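PDB 4WHI: beta-lactamase from Mycobacterium tuberculosis, which is the C-terminal domain of a penicillin-binding protein and is itself of unknown function, the full-length protein probably acting as a beta-lactam-recognising serine hydrolase. Local coordinates for residues 16-24 and 35-43. Numbering follows the deposited sequence.
Sequences RPLNDYVGV and VTYHDGQLR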
loop_
_atom_site.group_PDB
_atom_site.type_symbol
_atom_site.label_atom_id
_atom_site.label_comp_id
_atom_site.label_asym_id
_atom_site.label_seq_id
_atom_site.Cartn_x
_atom_site.Cartn_y
_atom_site.Cartn_z
ATOM N N ARG A 16 -4.735 -10.017 8.135
ATOM C CA ARG A 16 -4.113 -11.343 8.237
ATOM C C ARG A 16 -2.749 -11.207 8.919
ATOM O O ARG A 16 -2.221 -10.098 9.014
ATOM C CB ARG A 16 -3.907 -11.949 6.839
ATOM C CG ARG A 16 -5.177 -12.403 6.127
ATOM C CD ARG A 16 -4.867 -13.105 4.805
ATOM N NE ARG A 16 -5.775 -14.234 4.546
ATOM C CZ ARG A 16 -5.522 -15.519 4.814
ATOM N NH1 ARG A 16 -4.369 -15.909 5.352
ATOM N NH2 ARG A 16 -6.439 -16.440 4.532
ATOM N N PRO A 17 -2.164 -12.328 9.389
ATOM C CA PRO A 17 -0.757 -12.296 9.809
ATOM C C PRO A 17 0.071 -11.608 8.720
ATOM O O PRO A 17 -0.146 -11.873 7.538
ATOM C CB PRO A 17 -0.388 -13.773 9.931
ATOM C CG PRO A 17 -1.681 -14.487 10.159
ATOM C CD PRO A 17 -2.743 -13.683 9.470
ATOM N N LEU A 18 0.982 -10.720 9.103
ATOM C CA LEU A 18 1.613 -9.836 8.119
ATOM C C LEU A 18 2.457 -10.578 7.076
ATOM O O LEU A 18 2.588 -10.110 5.951
ATOM C CB LEU A 18 2.396 -8.718 8.806
ATOM C CG LEU A 18 1.533 -7.695 9.558
ATOM C CD1 LEU A 18 2.408 -6.632 10.193
ATOM C CD2 LEU A 18 0.479 -7.054 8.659
ATOM N N ASN A 19 2.992 -11.742 7.426
ATOM C CA ASN A 19 3.734 -12.545 6.450
ATOM C C ASN A 19 2.919 -12.830 5.189
ATOM O O ASN A 19 3.482 -12.978 4.111
ATOM C CB ASN A 19 4.209 -13.866 7.068
ATOM C CG ASN A 19 3.111 -14.915 7.138
ATOM O OD1 ASN A 19 2.354 -15.001 8.113
ATOM N ND2 ASN A 19 3.030 -15.732 6.111
ATOM N N ASP A 20 1.596 -12.925 5.332
ATOM C CA ASP A 20 0.730 -13.265 4.196
ATOM C C ASP A 20 0.814 -12.269 3.047
ATOM O O ASP A 20 0.598 -12.642 1.897
ATOM C CB ASP A 20 -0.730 -13.398 4.635
ATOM C CG ASP A 20 -1.028 -14.728 5.278
ATOM O OD1 ASP A 20 -0.180 -15.651 5.220
ATOM O OD2 ASP A 20 -2.135 -14.852 5.841
ATOM N N TYR A 21 1.130 -11.015 3.362
ATOM C CA TYR A 21 1.174 -9.950 2.352
ATOM C C TYR A 21 2.525 -9.804 1.655
ATOM O O TYR A 21 2.623 -9.175 0.589
ATOM C CB TYR A 21 0.787 -8.626 2.993
ATOM C CG TYR A 21 -0.554 -8.655 3.697
ATOM C CD1 TYR A 21 -1.740 -8.681 2.978
ATOM C CD2 TYR A 21 -0.633 -8.649 5.088
ATOM C CE1 TYR A 21 -2.970 -8.696 3.622
ATOM C CE2 TYR A 21 -1.858 -8.664 5.739
ATOM C CZ TYR A 21 -3.020 -8.686 5.004
ATOM O OH TYR A 21 -4.233 -8.698 5.653
ATOM N N VAL A 22 3.564 -10.372 2.251
ATOM C CA VAL A 22 4.934 -10.198 1.766
ATOM C C VAL A 22 5.131 -10.889 0.408
ATOM O O VAL A 22 4.610 -11.979 0.167
ATOM C CB VAL A 22 5.938 -10.693 2.834
ATOM C CG1 VAL A 22 7.359 -10.760 2.304
ATOM C CG2 VAL A 22 5.872 -9.786 4.060
ATOM N N GLY A 23 5.855 -10.227 -0.485
ATOM C CA GLY A 23 6.178 -10.788 -1.789
ATOM C C GLY A 23 6.443 -9.749 -2.854
ATOM O O GLY A 23 6.368 -8.540 -2.606
ATOM N N VAL A 24 6.753 -10.240 -4.049
ATOM C CA VAL A 24 7.022 -9.401 -5.202
ATOM C C VAL A 24 5.852 -9.565 -6.155
ATOM O O VAL A 24 5.629 -10.646 -6.707
ATOM C CB VAL A 24 8.341 -9.784 -5.892
ATOM C CG1 VAL A 24 8.577 -8.913 -7.118
ATOM C CG2 VAL A 24 9.496 -9.639 -4.915
ATOM N N VAL A 35 6.797 -5.999 -1.538
ATOM C CA VAL A 35 6.284 -5.846 -0.184
ATOM C C VAL A 35 7.179 -6.656 0.753
ATOM O O VAL A 35 7.377 -7.860 0.559
ATOM C CB VAL A 35 4.811 -6.288 -0.079
ATOM C CG1 VAL A 35 4.301 -6.106 1.342
ATOM C CG2 VAL A 35 3.945 -5.499 -1.057
ATOM N N THR A 36 7.746 -5.971 1.741
ATOM C CA THR A 36 8.670 -6.577 2.687
ATOM C C THR A 36 8.236 -6.246 4.111
ATOM O O THR A 36 7.445 -5.328 4.342
ATOM C CB THR A 36 10.128 -6.097 2.474
ATOM O OG1 THR A 36 10.192 -4.671 2.610
ATOM C CG2 THR A 36 10.675 -6.527 1.103
ATOM N N TYR A 37 8.775 -6.995 5.063
ATOM C CA TYR A 37 8.426 -6.843 6.466
ATOM C C TYR A 37 9.685 -6.553 7.263
ATOM O O TYR A 37 10.717 -7.210 7.070
ATOM C CB TYR A 37 7.773 -8.128 6.981
ATOM C CG TYR A 37 7.536 -8.175 8.477
ATOM C CD1 TYR A 37 8.507 -8.680 9.344
ATOM C CD2 TYR A 37 6.338 -7.743 9.022
ATOM C CE1 TYR A 37 8.288 -8.732 10.714
ATOM C CE2 TYR A 37 6.109 -7.795 10.387
ATOM C CZ TYR A 37 7.083 -8.300 11.227
ATOM O OH TYR A 37 6.852 -8.353 12.581
ATOM N N HIS A 38 9.608 -5.568 8.149
ATOM C CA HIS A 38 10.719 -5.280 9.044
ATOM C C HIS A 38 10.223 -4.805 10.404
ATOM O O HIS A 38 9.512 -3.815 10.488
ATOM C CB HIS A 38 11.649 -4.232 8.427
ATOM C CG HIS A 38 12.894 -4.004 9.219
ATOM N ND1 HIS A 38 13.148 -2.828 9.886
ATOM C CD2 HIS A 38 13.935 -4.822 9.489
ATOM C CE1 HIS A 38 14.303 -2.917 10.508
ATOM N NE2 HIS A 38 14.799 -4.119 10.286
ATOM N N ASP A 39 10.579 -5.534 11.463
ATOM C CA ASP A 39 10.283 -5.113 12.832
ATOM C C ASP A 39 8.838 -4.634 13.022
ATOM O O ASP A 39 8.592 -3.543 13.548
ATOM C CB ASP A 39 11.267 -4.013 13.274
ATOM C CG ASP A 39 12.718 -4.498 13.341
ATOM O OD1 ASP A 39 12.952 -5.723 13.305
ATOM O OD2 ASP A 39 13.634 -3.649 13.449
ATOM N N GLY A 40 7.888 -5.448 12.582
ATOM C CA GLY A 40 6.471 -5.152 12.740
ATOM C C GLY A 40 5.822 -4.299 11.659
ATOM O O GLY A 40 4.624 -4.047 11.717
ATOM N N GLN A 41 6.603 -3.866 10.672
ATOM C CA GLN A 41 6.155 -2.905 9.667
ATOM C C GLN A 41 6.160 -3.545 8.285
ATOM O O GLN A 41 7.173 -4.111 7.882
ATOM C CB GLN A 41 7.113 -1.706 9.661
ATOM C CG GLN A 41 6.745 -0.589 8.695
ATOM C CD GLN A 41 5.517 0.170 9.148
ATOM O OE1 GLN A 41 5.518 0.754 10.228
ATOM N NE2 GLN A 41 4.460 0.163 8.333
ATOM N N LEU A 42 5.038 -3.459 7.571
ATOM C CA LEU A 42 5.020 -3.751 6.142
ATOM C C LEU A 42 5.468 -2.499 5.385
ATOM O O LEU A 42 5.090 -1.374 5.738
ATOM C CB LEU A 42 3.632 -4.165 5.645
ATOM C CG LEU A 42 3.110 -5.572 5.903
ATOM C CD1 LEU A 42 1.719 -5.704 5.297
ATOM C CD2 LEU A 42 4.032 -6.633 5.331
ATOM N N ARG A 43 6.282 -2.709 4.361
ATOM C CA ARG A 43 6.738 -1.638 3.477
ATOM C C ARG A 43 6.452 -2.004 2.026
ATOM O O ARG A 43 6.484 -3.178 1.659
ATOM C CB ARG A 43 8.239 -1.398 3.629
ATOM C CG ARG A 43 8.719 -1.201 5.066
ATOM C CD ARG A 43 9.259 -2.489 5.681
ATOM N NE ARG A 43 10.344 -3.011 4.864
ATOM C CZ ARG A 43 11.609 -2.591 4.912
ATOM N NH1 ARG A 43 11.990 -1.671 5.792
ATOM N NH2 ARG A 43 12.497 -3.110 4.086
#
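Leu-18 and Leu-42 each hold CG opposite the carbonyl carbon (chi1 -68° and -78°), and this turns their methyl ends to one another. Leu-18 CD2 lies 3.8 Å from Leu-42 CD1. The other methyl of Leu-18, CD1, meets the ring of Tyr-37 at its edge, near the ring plane, 3.9 Å from CE2. These two side chains cross at about a right angle. Leu-18 CD1 also rests on the backbone of the 38-41 turn, 3.7 Å from Gly-40 O.

Leu-42 touches three residues of 16-24, Leu-18 among them. Its CD1 touches Tyr-21 CD2 obliquely at 3.8 Å, and its CD2 reaches Val-22 CG2. Val-22 CG2 also packs on Tyr-37 CB at 3.9 Å. The hydroxyl end of Tyr-21 leads away from this contact. It accepts the Arg-16 N-H and is also hydrogen-bonded to Asp-61, so two bonds hold the hydroxyl end of the ring. Phe-63 meets that ring edge-to-face and also touches Leu-18 and Leu-42, so the cluster continues into strand 62-66.

Past Val-22 the chain becomes a strand. Gly-23 and Val-35 form an antiparallel hydrogen-bonded pair. Val-35 N donates to Gly-23 O at 2.8 Å and almost straight (172°), while Gly-23 N donates a hydrogen bond to Val-35 O at 3.0 Å.

The arrangement joins an outermost strand, 23-25, to the next strand of an antiparallel meander. The turn at 18-21, helical in its backbone angles, packs its apolar side against the following hairpin, 33-38 with 41-46, whose tip is a type I' turn.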